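Side-chain contacts in 3-alpha-hydroxysteroid dehydrogenase (Pseudomonas sp., PDB 2DKN), which catalyses the NAD-dependent oxidation of the 3-alpha-hydroxyl group of steroids to a ketone, and the reverse reduction, as a short-chain dehydrogenase with a Rossmann fold: residues A[169-172]-A[173-176]; A[214-217]-A[218-221]; A[185-189]-A[190-194]; A[245-248]-A[249-253]; A[97-100]-A[101-104]. All coordinates share one frame; numbering follows the deposited sequence.

Contact 1: residues A[169-172]-A[173-176]; sequences VDWA and GRGV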
loop_
_atom_site.group_PDB
_atom_site.type_symbol
_atom_site.label_atom_id
_atom_site.label_comp_id
_atom_site.label_asym_id
_atom_site.label_seq_id
_atom_site.Cartn_x
_atom_site.Cartn_y
_atom_site.Cartn_z
ATOM N N VAL A 169 8.279 15.058 6.155
ATOM C CA VAL A 169 8.015 16.497 6.338
ATOM C C VAL A 169 8.795 17.347 5.326
ATOM O O VAL A 169 8.234 18.262 4.751
ATOM C CB VAL A 169 8.336 16.929 7.784
ATOM C CG1 VAL A 169 8.286 18.449 7.914
ATOM C CG2 VAL A 169 7.346 16.285 8.716
ATOM N N ASP A 170 10.063 17.018 5.084
ATOM C CA ASP A 170 10.845 17.768 4.068
ATOM C C ASP A 170 10.157 17.734 2.702
ATOM O O ASP A 170 10.031 18.764 2.019
ATOM C CB ASP A 170 12.271 17.219 3.934
ATOM C CG ASP A 170 13.122 17.512 5.151
ATOM O OD1 ASP A 170 14.123 16.797 5.353
ATOM O OD2 ASP A 170 12.782 18.448 5.916
ATOM N N TRP A 171 9.706 16.547 2.301
ATOM C CA TRP A 171 8.971 16.413 1.018
ATOM C C TRP A 171 7.634 17.169 0.994
ATOM O O TRP A 171 7.315 17.843 0.022
ATOM C CB TRP A 171 8.824 14.933 0.610
ATOM C CG TRP A 171 10.160 14.392 0.195
ATOM C CD1 TRP A 171 11.030 13.649 0.949
ATOM C CD2 TRP A 171 10.803 14.609 -1.066
ATOM N NE1 TRP A 171 12.189 13.388 0.216
ATOM C CE2 TRP A 171 12.075 13.978 -1.015
ATOM C CE3 TRP A 171 10.440 15.299 -2.225
ATOM C CZ2 TRP A 171 12.970 13.986 -2.106
ATOM C CZ3 TRP A 171 11.341 15.326 -3.309
ATOM C CH2 TRP A 171 12.589 14.661 -3.231
ATOM N N ALA A 172 6.874 17.100 2.077
ATOM C CA ALA A 172 5.656 17.902 2.171
ATOM C C ALA A 172 5.989 19.381 2.027
ATOM O O ALA A 172 5.254 20.129 1.388
ATOM C CB ALA A 172 4.923 17.645 3.491
ATOM N N GLY A 173 7.101 19.808 2.611
ATOM C CA GLY A 173 7.441 21.234 2.596
ATOM C C GLY A 173 7.772 21.720 1.199
ATOM O O GLY A 173 7.576 22.909 0.889
ATOM N N ARG A 174 8.273 20.803 0.365
ATOM C CA ARG A 174 8.530 21.044 -1.065
ATOM C C ARG A 174 7.288 20.902 -1.941
ATOM O O ARG A 174 7.340 21.197 -3.137
ATOM C CB ARG A 174 9.593 20.068 -1.590
ATOM C CG ARG A 174 10.974 20.285 -1.046
ATOM C CD ARG A 174 11.941 19.197 -1.538
ATOM N NE ARG A 174 13.158 19.198 -0.741
ATOM C CZ ARG A 174 13.570 18.164 -0.018
ATOM N NH1 ARG A 174 14.685 18.261 0.690
ATOM N NH2 ARG A 174 12.878 17.029 -0.017
ATOM N N GLY A 175 6.179 20.435 -1.359
ATOM C CA GLY A 175 4.918 20.281 -2.074
ATOM C C GLY A 175 4.924 19.035 -2.940
ATOM O O GLY A 175 4.192 18.944 -3.925
ATOM N N VAL A 176 5.766 18.070 -2.566
ATOM C CA VAL A 176 5.957 16.871 -3.385
ATOM C C VAL A 176 5.589 15.652 -2.537
ATOM O O VAL A 176 6.114 15.496 -1.436
ATOM C CB VAL A 176 7.435 16.717 -3.838
ATOM C CG1 VAL A 176 7.606 15.457 -4.714
ATOM C CG2 VAL A 176 7.924 17.945 -4.595
#

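Contact 2: residues A[214-217]-A[218-221]; sequences GSEP and REVA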
loop_
_atom_site.group_PDB
_atom_site.type_symbol
_atom_site.label_atom_id
_atom_site.label_comp_id
_atom_site.label_asym_id
_atom_site.label_seq_id
_atom_site.Cartn_x
_atom_site.Cartn_y
_atom_site.Cartn_z
ATOM N N GLY A 214 3.034 -15.092 -9.219
ATOM C CA GLY A 214 3.779 -13.835 -9.104
ATOM C C GLY A 214 3.069 -12.694 -9.828
ATOM O O GLY A 214 2.152 -12.930 -10.617
ATOM N N SER A 215 3.497 -11.456 -9.558
ATOM C CA SER A 215 2.913 -10.298 -10.215
ATOM C C SER A 215 3.436 -10.202 -11.652
ATOM O O SER A 215 4.574 -10.586 -11.929
ATOM C CB SER A 215 3.333 -9.017 -9.470
ATOM O OG SER A 215 2.659 -7.893 -10.017
ATOM N N GLU A 216 2.645 -9.598 -12.540
ATOM C CA GLU A 216 3.220 -9.207 -13.815
ATOM C C GLU A 216 3.783 -7.804 -13.564
ATOM O O GLU A 216 3.251 -7.063 -12.727
ATOM C CB GLU A 216 2.184 -9.228 -14.950
ATOM C CG GLU A 216 1.758 -10.653 -15.317
ATOM C CD GLU A 216 2.948 -11.518 -15.752
ATOM O OE1 GLU A 216 3.127 -12.629 -15.206
ATOM O OE2 GLU A 216 3.746 -11.073 -16.611
ATOM N N PRO A 217 4.892 -7.440 -14.239
ATOM C CA PRO A 217 5.453 -6.112 -13.977
ATOM C C PRO A 217 4.427 -4.991 -14.143
ATOM O O PRO A 217 4.488 -4.005 -13.429
ATOM C CB PRO A 217 6.565 -5.965 -15.024
ATOM C CG PRO A 217 6.819 -7.328 -15.555
ATOM C CD PRO A 217 5.704 -8.237 -15.180
ATOM N N ARG A 218 3.517 -5.122 -15.105
ATOM C CA ARG A 218 2.514 -4.089 -15.332
ATOM C C ARG A 218 1.623 -3.874 -14.092
ATOM O O ARG A 218 1.125 -2.767 -13.889
ATOM C CB ARG A 218 1.663 -4.451 -16.548
ATOM C CG ARG A 218 0.397 -3.639 -16.728
ATOM C CD ARG A 218 0.630 -2.308 -17.374
ATOM N NE ARG A 218 -0.641 -1.757 -17.846
ATOM C CZ ARG A 218 -0.887 -1.398 -19.103
ATOM N NH1 ARG A 218 -2.081 -0.905 -19.418
ATOM N NH2 ARG A 218 0.065 -1.504 -20.031
ATOM N N GLU A 219 1.401 -4.919 -13.295
ATOM C CA GLU A 219 0.541 -4.796 -12.099
ATOM C C GLU A 219 1.220 -3.900 -11.055
ATOM O O GLU A 219 0.569 -3.082 -10.377
ATOM C CB GLU A 219 0.220 -6.170 -11.503
ATOM C CG GLU A 219 -0.562 -7.042 -12.462
ATOM C CD GLU A 219 -0.893 -8.374 -11.880
ATOM O OE1 GLU A 219 -2.038 -8.525 -11.423
ATOM O OE2 GLU A 219 -0.030 -9.273 -11.884
ATOM N N VAL A 220 2.535 -4.030 -10.939
ATOM C CA VAL A 220 3.292 -3.119 -10.078
ATOM C C VAL A 220 3.311 -1.717 -10.671
ATOM O O VAL A 220 3.126 -0.740 -9.951
ATOM C CB VAL A 220 4.715 -3.628 -9.803
ATOM C CG1 VAL A 220 5.502 -2.584 -8.970
ATOM C CG2 VAL A 220 4.643 -4.969 -9.056
ATOM N N ALA A 221 3.495 -1.616 -11.989
ATOM C CA ALA A 221 3.477 -0.327 -12.652
ATOM C C ALA A 221 2.167 0.435 -12.406
ATOM O O ALA A 221 2.176 1.661 -12.210
ATOM C CB ALA A 221 3.708 -0.518 -14.146
#

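Contact 3: residues A[185-189]-A[190-194]; sequences AVETP and LLQAS. With NAI (1,4-dihydronicotinamide adenine dinucleotide), chain C.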
loop_
_atom_site.group_PDB
_atom_site.type_symbol
_atom_site.label_atom_id
_atom_site.label_comp_id
_atom_site.label_asym_id
_atom_site.label_seq_id
_atom_site.Cartn_x
_atom_site.Cartn_y
_atom_site.Cartn_z
ATOM N N ALA A 185 6.978 -11.118 -5.090
ATOM C CA ALA A 185 7.583 -11.670 -6.316
ATOM C C ALA A 185 6.984 -11.112 -7.602
ATOM O O ALA A 185 5.777 -11.078 -7.746
ATOM C CB ALA A 185 7.442 -13.186 -6.301
ATOM N N VAL A 186 7.828 -10.678 -8.537
ATOM C CA VAL A 186 7.335 -10.203 -9.813
ATOM C C VAL A 186 8.171 -10.680 -11.020
ATOM O O VAL A 186 9.362 -10.866 -10.847
ATOM C CB VAL A 186 7.563 -8.638 -9.907
ATOM C CG1 VAL A 186 6.878 -8.040 -11.146
ATOM C CG2 VAL A 186 7.145 -7.883 -8.628
ATOM N N GLU A 187 7.591 -11.009 -12.189
ATOM C CA GLU A 187 7.964 -12.174 -13.030
ATOM C C GLU A 187 8.652 -11.066 -13.859
ATOM O O GLU A 187 8.151 -10.631 -14.898
ATOM C CB GLU A 187 6.758 -12.714 -13.783
ATOM C CG GLU A 187 5.913 -13.638 -12.937
ATOM C CD GLU A 187 6.660 -14.906 -12.572
ATOM O OE1 GLU A 187 6.176 -15.653 -11.685
ATOM O OE2 GLU A 187 7.736 -15.157 -13.164
ATOM N N THR A 188 9.827 -10.600 -13.442
ATOM C CA THR A 188 10.983 -10.270 -14.264
ATOM C C THR A 188 12.313 -11.027 -14.318
ATOM O O THR A 188 12.477 -12.047 -13.666
ATOM C CB THR A 188 11.391 -8.873 -13.713
ATOM O OG1 THR A 188 12.112 -9.051 -12.484
ATOM C CG2 THR A 188 10.125 -8.034 -13.376
ATOM N N PRO A 189 13.265 -10.519 -15.131
ATOM C CA PRO A 189 14.586 -11.156 -15.163
ATOM C C PRO A 189 15.259 -11.234 -13.795
ATOM O O PRO A 189 16.013 -12.176 -13.536
ATOM C CB PRO A 189 15.375 -10.275 -16.144
ATOM C CG PRO A 189 14.324 -9.787 -17.078
ATOM C CD PRO A 189 13.181 -9.432 -16.131
ATOM N N LEU A 190 14.966 -10.281 -12.913
ATOM C CA LEU A 190 15.526 -10.311 -11.570
ATOM C C LEU A 190 15.005 -11.537 -10.802
ATOM O O LEU A 190 15.779 -12.269 -10.176
ATOM C CB LEU A 190 15.183 -9.020 -10.812
ATOM C CG LEU A 190 15.790 -8.791 -9.414
ATOM C CD1 LEU A 190 15.865 -7.276 -9.101
ATOM C CD2 LEU A 190 15.023 -9.531 -8.282
ATOM N N LEU A 191 13.690 -11.746 -10.808
ATOM C CA LEU A 191 13.148 -12.937 -10.146
ATOM C C LEU A 191 13.662 -14.224 -10.790
ATOM O O LEU A 191 13.963 -15.206 -10.084
ATOM C CB LEU A 191 11.628 -12.946 -10.162
ATOM C CG LEU A 191 10.945 -14.161 -9.517
ATOM C CD1 LEU A 191 11.211 -14.191 -8.028
ATOM C CD2 LEU A 191 9.446 -14.175 -9.793
ATOM N N GLN A 192 13.715 -14.261 -12.118
ATOM C CA GLN A 192 14.176 -15.503 -12.762
ATOM C C GLN A 192 15.613 -15.857 -12.336
ATOM O O GLN A 192 15.949 -17.028 -12.149
ATOM C CB GLN A 192 14.070 -15.447 -14.296
ATOM C CG GLN A 192 12.740 -14.898 -14.880
ATOM C CD GLN A 192 11.469 -15.340 -14.150
ATOM O OE1 GLN A 192 10.547 -14.526 -13.937
ATOM N NE2 GLN A 192 11.397 -16.622 -13.783
ATOM N N ALA A 193 16.449 -14.838 -12.185
ATOM C CA ALA A 193 17.829 -15.021 -11.759
ATOM C C ALA A 193 17.886 -15.596 -10.330
ATOM O O ALA A 193 18.668 -16.511 -10.044
ATOM C CB ALA A 193 18.587 -13.694 -11.869
ATOM N N SER A 194 17.037 -15.080 -9.440
ATOM C CA SER A 194 16.969 -15.600 -8.083
ATOM C C SER A 194 16.487 -17.040 -8.060
ATOM O O SER A 194 17.052 -17.868 -7.337
ATOM C CB SER A 194 16.048 -14.729 -7.223
ATOM O OG SER A 194 16.587 -13.419 -7.147
HETATM P PA NAI C . 14.989 -5.826 -13.559
HETATM O O1A NAI C . 16.355 -6.357 -13.411
HETATM O O2A NAI C . 14.155 -6.370 -14.655
HETATM O O5B NAI C . 15.047 -4.235 -13.736
HETATM C C5B NAI C . 15.892 -3.451 -12.945
HETATM C C4B NAI C . 16.522 -2.406 -13.856
HETATM O O4B NAI C . 17.364 -1.644 -13.011
HETATM C C3B NAI C . 17.383 -3.015 -14.961
HETATM O O3B NAI C . 17.108 -2.423 -16.216
HETATM C C2B NAI C . 18.778 -2.618 -14.512
HETATM O O2B NAI C . 19.702 -2.449 -15.564
HETATM C C1B NAI C . 18.528 -1.335 -13.713
HETATM N N9A NAI C . 19.714 -1.152 -12.865
HETATM C C8A NAI C . 20.257 -2.050 -11.967
HETATM N N7A NAI C . 21.398 -1.499 -11.480
HETATM C C5A NAI C . 21.597 -0.285 -12.072
HETATM C C6A NAI C . 22.595 0.692 -11.970
HETATM N N6A NAI C . 23.739 0.496 -11.281
HETATM N N1A NAI C . 22.479 1.838 -12.733
HETATM C C2A NAI C . 21.415 2.026 -13.586
HETATM N N3A NAI C . 20.432 1.068 -13.694
HETATM C C4A NAI C . 20.536 -0.074 -12.952
HETATM O O3 NAI C . 14.323 -6.038 -12.116
HETATM P PN NAI C . 12.861 -5.584 -11.609
HETATM O O1N NAI C . 12.137 -4.787 -12.613
HETATM O O2N NAI C . 12.215 -6.804 -11.093
HETATM O O5D NAI C . 13.289 -4.661 -10.369
HETATM C C5D NAI C . 12.847 -3.315 -10.266
HETATM C C4D NAI C . 12.851 -2.972 -8.781
HETATM O O4D NAI C . 11.889 -3.803 -8.140
HETATM C C3D NAI C . 14.185 -3.253 -8.095
HETATM O O3D NAI C . 14.422 -2.200 -7.168
HETATM C C2D NAI C . 13.902 -4.521 -7.292
HETATM O O2D NAI C . 14.678 -4.571 -6.126
HETATM C C1D NAI C . 12.429 -4.341 -6.952
HETATM N N1N NAI C . 11.751 -5.615 -6.588
HETATM C C2N NAI C . 11.676 -6.631 -7.500
HETATM C C3N NAI C . 11.036 -7.812 -7.159
HETATM C C7N NAI C . 10.898 -8.913 -8.180
HETATM O O7N NAI C . 10.380 -10.108 -7.706
HETATM N N7N NAI C . 11.247 -8.735 -9.468
HETATM C C4N NAI C . 10.457 -7.963 -5.884
HETATM C C5N NAI C . 10.510 -6.888 -4.972
HETATM C C6N NAI C . 11.167 -5.725 -5.347
#

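Contact 4: residues A[245-248]-A[249-253]; sequences GMDA and LMRAK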
loop_
_atom_site.group_PDB
_atom_site.type_symbol
_atom_site.label_atom_id
_atom_site.label_comp_id
_atom_site.label_asym_id
_atom_site.label_seq_id
_atom_site.Cartn_x
_atom_site.Cartn_y
_atom_site.Cartn_z
ATOM N N GLY A 245 -0.902 -10.678 -1.290
ATOM C CA GLY A 245 -1.263 -11.143 0.052
ATOM C C GLY A 245 -0.115 -11.677 0.902
ATOM O O GLY A 245 -0.326 -12.079 2.046
ATOM N N MET A 246 1.097 -11.660 0.362
ATOM C CA MET A 246 2.232 -12.303 1.078
ATOM C C MET A 246 2.514 -11.663 2.422
ATOM O O MET A 246 2.674 -12.357 3.428
ATOM C CB MET A 246 3.506 -12.330 0.218
ATOM C CG MET A 246 4.617 -13.223 0.845
ATOM S SD MET A 246 3.991 -14.931 1.013
ATOM C CE MET A 246 5.082 -15.815 -0.068
ATOM N N ASP A 247 2.584 -10.329 2.476
ATOM C CA ASP A 247 2.867 -9.685 3.755
ATOM C C ASP A 247 1.727 -9.849 4.774
ATOM O O ASP A 247 1.964 -10.031 5.960
ATOM C CB ASP A 247 3.137 -8.188 3.543
ATOM C CG ASP A 247 3.417 -7.474 4.826
ATOM O OD1 ASP A 247 4.466 -7.785 5.438
ATOM O OD2 ASP A 247 2.611 -6.593 5.197
ATOM N N ALA A 248 0.485 -9.772 4.315
ATOM C CA ALA A 248 -0.632 -10.011 5.211
ATOM C C ALA A 248 -0.578 -11.439 5.756
ATOM O O ALA A 248 -0.963 -11.672 6.907
ATOM C CB ALA A 248 -1.945 -9.773 4.489
ATOM N N LEU A 249 -0.144 -12.393 4.935
ATOM C CA LEU A 249 -0.016 -13.793 5.394
ATOM C C LEU A 249 1.089 -13.939 6.436
ATOM O O LEU A 249 0.921 -14.629 7.457
ATOM C CB LEU A 249 0.260 -14.755 4.230
ATOM C CG LEU A 249 0.516 -16.252 4.590
ATOM C CD1 LEU A 249 -0.680 -16.843 5.312
ATOM C CD2 LEU A 249 0.892 -17.093 3.380
ATOM N N MET A 250 2.207 -13.276 6.196
ATOM C CA MET A 250 3.395 -13.507 7.033
ATOM C C MET A 250 3.492 -12.582 8.255
ATOM O O MET A 250 4.192 -12.895 9.208
ATOM C CB MET A 250 4.654 -13.437 6.176
ATOM C CG MET A 250 4.806 -14.644 5.248
ATOM S SD MET A 250 6.334 -14.424 4.334
ATOM C CE MET A 250 6.469 -15.950 3.410
ATOM N N ARG A 251 2.795 -11.448 8.221
ATOM C CA ARG A 251 2.822 -10.491 9.330
ATOM C C ARG A 251 1.423 -9.909 9.508
ATOM O O ARG A 251 1.227 -8.711 9.317
ATOM C CB ARG A 251 3.800 -9.339 9.053
ATOM C CG ARG A 251 5.254 -9.726 8.732
ATOM C CD ARG A 251 6.168 -8.464 8.708
ATOM N NE ARG A 251 5.584 -7.408 7.873
ATOM C CZ ARG A 251 5.826 -6.112 8.017
ATOM N NH1 ARG A 251 6.665 -5.696 8.959
ATOM N NH2 ARG A 251 5.235 -5.228 7.214
ATOM N N ALA A 252 0.467 -10.755 9.876
ATOM C CA ALA A 252 -0.941 -10.368 9.851
ATOM C C ALA A 252 -1.286 -9.175 10.748
ATOM O O ALA A 252 -2.219 -8.441 10.454
ATOM C CB ALA A 252 -1.843 -11.560 10.192
ATOM N N LYS A 253 -0.562 -8.998 11.850
ATOM C CA LYS A 253 -0.917 -7.953 12.817
ATOM C C LYS A 253 -0.024 -6.714 12.744
ATOM O O LYS A 253 -0.112 -5.826 13.594
ATOM C CB LYS A 253 -0.946 -8.517 14.237
ATOM C CG LYS A 253 -2.047 -9.547 14.455
ATOM C CD LYS A 253 -2.269 -9.858 15.936
ATOM C CE LYS A 253 -3.678 -10.409 16.154
ATOM N NZ LYS A 253 -4.032 -10.353 17.611
#

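Contact 5: residues A[97-100]-A[101-104]; sequences LAEA and LSRG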
loop_
_atom_site.group_PDB
_atom_site.type_symbol
_atom_site.label_atom_id
_atom_site.label_comp_id
_atom_site.label_asym_id
_atom_site.label_seq_id
_atom_site.Cartn_x
_atom_site.Cartn_y
_atom_site.Cartn_z
ATOM N N LEU A 97 17.171 15.754 -7.455
ATOM C CA LEU A 97 15.990 16.147 -8.228
ATOM C C LEU A 97 14.859 16.738 -7.374
ATOM O O LEU A 97 13.818 17.109 -7.917
ATOM C CB LEU A 97 15.488 14.957 -9.058
ATOM C CG LEU A 97 16.483 14.424 -10.095
ATOM C CD1 LEU A 97 16.006 13.132 -10.693
ATOM C CD2 LEU A 97 16.703 15.456 -11.228
ATOM N N ALA A 98 15.083 16.865 -6.059
ATOM C CA ALA A 98 14.084 17.441 -5.144
ATOM C C ALA A 98 13.618 18.834 -5.589
ATOM O O ALA A 98 12.414 19.141 -5.599
ATOM C CB ALA A 98 14.642 17.521 -3.711
ATOM N N GLU A 99 14.574 19.663 -5.995
ATOM C CA GLU A 99 14.239 21.026 -6.403
ATOM C C GLU A 99 13.423 21.037 -7.699
ATOM O O GLU A 99 12.404 21.729 -7.790
ATOM C CB GLU A 99 15.507 21.860 -6.541
ATOM C CG GLU A 99 15.249 23.285 -7.005
ATOM C CD GLU A 99 16.534 24.072 -7.108
ATOM O OE1 GLU A 99 17.467 23.630 -7.808
ATOM O OE2 GLU A 99 16.615 25.132 -6.467
ATOM N N ALA A 100 13.845 20.252 -8.680
ATOM C CA ALA A 100 13.073 20.105 -9.916
ATOM C C ALA A 100 11.649 19.610 -9.658
ATOM O O ALA A 100 10.703 20.099 -10.259
ATOM C CB ALA A 100 13.790 19.190 -10.901
ATOM N N LEU A 101 11.501 18.618 -8.782
ATOM C CA LEU A 101 10.177 18.124 -8.414
ATOM C C LEU A 101 9.342 19.216 -7.763
ATOM O O LEU A 101 8.151 19.325 -8.027
ATOM C CB LEU A 101 10.290 16.922 -7.471
ATOM C CG LEU A 101 10.697 15.623 -8.205
ATOM C CD1 LEU A 101 11.237 14.590 -7.189
ATOM C CD2 LEU A 101 9.563 15.041 -9.033
ATOM N N SER A 102 9.964 20.005 -6.895
ATOM C CA SER A 102 9.248 21.066 -6.189
ATOM C C SER A 102 8.652 22.083 -7.169
ATOM O O SER A 102 7.677 22.783 -6.838
ATOM C CB SER A 102 10.172 21.758 -5.176
ATOM O OG SER A 102 11.079 22.672 -5.784
ATOM N N ARG A 103 9.233 22.153 -8.366
ATOM C CA ARG A 103 8.822 23.115 -9.389
ATOM C C ARG A 103 7.759 22.547 -10.328
ATOM O O ARG A 103 7.187 23.277 -11.133
ATOM C CB ARG A 103 10.041 23.574 -10.207
ATOM C CG ARG A 103 11.051 24.380 -9.405
ATOM C CD ARG A 103 12.373 24.574 -10.154
ATOM N NE ARG A 103 13.180 25.581 -9.485
ATOM C CZ ARG A 103 14.456 25.851 -9.762
ATOM N NH1 ARG A 103 15.089 25.168 -10.694
ATOM N NH2 ARG A 103 15.091 26.804 -9.097
ATOM N N GLY A 104 7.493 21.241 -10.237
ATOM C CA GLY A 104 6.513 20.606 -11.113
ATOM C C GLY A 104 5.076 20.836 -10.688
ATOM O O GLY A 104 4.807 21.550 -9.707
#

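Contact 1: residues A[169-172]-A[173-176]
Trp171 and Arg174 meet through a cation-pi contact at the end of helix 168-173. The guanidinium comes down on the indole with one nitrogen leading: NH2 stands over the centre of one ring face, 3.3 Å from CE2 of Trp171. The guanidinium plane is turned 70° from that of the indole, so this is no flat stack. An extended chain from CG to NE carries the group back along the last turn, past the carbonyl of Asp170. The carboxylate of Asp170 stays apart, OD1 being 4.9 Å from Arg174 NH1; the two are not in contact, though the opposite charges may attract weakly. Val176 meets the indole differently, at the ring edge and near its plane, with its CB 3.7 Å from CE3 of Trp171.

The backbone polar groups of the helix end are largely used within the turn. Gly173 N gives a hydrogen bond to Val169 O, and Arg174 N gives one to Asp170 O at 3.2 Å, with a second, weak one to Trp171 O. That carbonyl also takes the straighter bond from Val176 N (3.0 Å, 165°), while Gly175 N reaches Ala172 O at 2.9 Å from above the carbonyl plane. With the positive phi of Gly175 (78°), the two bonds back into the final turn make a Schellman motif.

From this cap the chain runs straight into strand 177-183 of the Rossmann sheet. Trp171 packs on Leu94 and Ala98 of helix 79-102, Val176 on Leu101 of the same helix, and Ala172 touches Pro210 of the second subunit.

Contact 2: residues A[214-217]-A[218-221]
Ser215 lays its hydroxyl against the base of the Glu219 side chain, OG lying 3.3 Å from CB of Glu219. A first torsion of -174° sets OG opposite the backbone N of its own residue, and from there Ser215 OG donates to Glu216 O, 2.9 Å away. Val220 closes in beside the hydroxyl through CG2.

Glu219, in the first turn of the helix, sends an extended chain back over the N-terminal end of helix 217-228. Its OE2 takes the N-H of Glu216, the N-cap residue, in an almost linear bond (2.8 Å, 174°) through the anti lone pair, facing away from OE1. Glu219 N in turn donates to Glu216 O at 2.9 Å. Of a capping box, only the half from side chain to N-cap is formed: the return bond runs to the backbone carbonyl of Glu216, whose carboxylate, on a chain bent at chi2, leads away. Glu216 O is gripped twice, by Ser215 OG and Glu219 N from opposite faces of its carbonyl plane. Helical bonding proper is established with Ala221 N to Pro217 O, 3.0 Å long.

Both carboxylate oxygens of Glu219 have further partners, OE2 in a salt bridge with Arg213 and OE1 in a hydrogen bond to Ser233 of the second subunit; this would be expected to stabilise the ionised form. Helix 217-228, begun here, rests on helix 12-23, with Pro217 on Ala16 and Ala221 on Leu17, while Val220 faces Val181 and Pro183 at the end of strand 177-183.

Contact 3: residues A[185-189]-A[190-194]
Leu191 sends its side chain from the first turn of helix 189-196 back across the preceding loop. Its CB sits 3.2 Å from Val186 O, and CG stays near the same carbonyl. At the branch, CD1 leans towards the carboxamide oxygen of the bound coenzyme, whereas CD2 also keeps beside Val186 O and reaches Ala185 CB, 4.1 Å away, and the carboxylate of Glu187. With CG anti to the backbone N (chi1 179°), the branch points back at the Val186 carbonyl.

The main chain under it holds the nicotinamide carboxamide by two bonds from one residue: Val186 N donates to O7N of NADH at 2.7 Å, and N7N of the coenzyme gives a longer bond, 3.2 Å, to Val186 O. This is the loop after strand 177-183 of the parallel Rossmann sheet, which in short-chain dehydrogenases fixes the nicotinamide end of the coenzyme; Tyr153 and Lys157 also bond to the NADH.

Thr188 is the N-cap of the helix. Its hydroxyl lies between the backbone N and the carbonyl carbon (chi1 79°), where it can serve two partners: OG1 donates to the pyrophosphate oxygen O2N of NADH at 2.6 Å and accepts a weak bond from Leu190 N. Thr188 O receives Gln192 N at 3.0 Å, the donor approaching nearly along the C=O axis. Leu190 covers the coenzyme from the helix side, its CB 3.4 Å from the bridging O3 of NADH.

Contact 4: residues A[245-248]-A[249-253]
A skewed salt bridge ties Asp247 to Arg251 one turn later, the carboxylate and guanidinium planes standing 48° apart and the pairing centred on one oxygen. OD1 of Asp247 presents its syn lone pair to NE of Arg251 at 2.7 Å, with the donor N-H pointing well at it (153°). NH2 of Arg251 adds a weak bond to the same OD1 at 3.2 Å. Two torsions bring the groups together: CG of Asp247 is anti to its backbone N (chi1 179°), and the arginine chain bends at chi3 so that its NE edge turns back to the acid. Both groups also reach the second subunit, where Arg165 pairs with Asp247 OD2 and the terminal carboxylate of Phe255 with Arg251 NH2. Asp247 thus lies between two arginines, one from each subunit, which would probably keep it ionised.

On another side of the helix, Met246 and Met250 meet at a slant. The extended chain of Met250 lays its methyl CE 3.6 Å from SD of Met246, whose own chain is bent at chi2 and chi3; the two methyl carbons CE are 3.7 Å apart. Leu249 approaches the Met246 sulfur more loosely.

The backbone beneath is a short helical turn: Leu249 N bonds to Gly245 O at 2.9 Å and Arg251 N to Asp247 O at 2.8 Å, before the chain leaves helical geometry at Arg251. Gly245, the N-cap, has positive phi. The whole is a short helix following strand 239-242, the edge strand of this short-chain dehydrogenase's Rossmann sheet, built into the dimer interface.

Contact 5: residues A[97-100]-A[101-104]
The carboxylate of Glu99 stacks on the guanidinium of Arg103, one turn further on, with the two planes only 12° from parallel. CD of Glu99 sits over one face of the guanidinium, offset toward its rim, and OE2 comes within 3.5 Å of Arg103 NH2. The oxygen lies over the guanidinium rather than at its edge, so the pairing is one of charge without a directed bond. Extended chains on both residues carry the groups alongside each other.

Behind this pair lie the bonds of the helix end. The hydroxyl of Ser102, tucked between its own N and carbonyl carbon (chi1 77°), gives a 2.6 Å bond from OG to Glu99 O. Arg103 N adds a weak bond to that carbonyl and a better one, 3.2 Å, to Ala100 O, approached from above its plane. Leu101 N to Leu97 O, at 2.9 Å, is a regular helical bond.

Farther out, Leu97 packs on Val52 and Leu56 of helix 45-59, and Leu101 on Leu66 of strand 65-68 and on Trp171; helix 79-102 here nears the end of a beta-alpha-beta crossover to strand 108-112. With both partners solvent-exposed, the ion pair probably contributes a modest attraction.

How the contacts relate
Within one chain the five contacts fall into two touching pairs and one that stands apart. Contacts 1 and 5, with centres about 10 Å apart, join two helix ends, Arg174 O lying 3.5 Å from Ser102 CB. Contacts 2 and 3, about 11 Å between centres, share a probable hydrogen bond from Ser215 N to Ala185 O, 2.9 Å, tying the start of helix 217-228 to the loop that holds NADH. Contact 3 binds the coenzyme directly, and in contact 2 the side chain of Pro217 is about 6 Å from the bound NADH. Contact 4 approaches contact 3 to about 6 Å between nearest atoms. Across the dimer, Leu249 of contact 4 packs on Val169 of contact 1 in the second subunit.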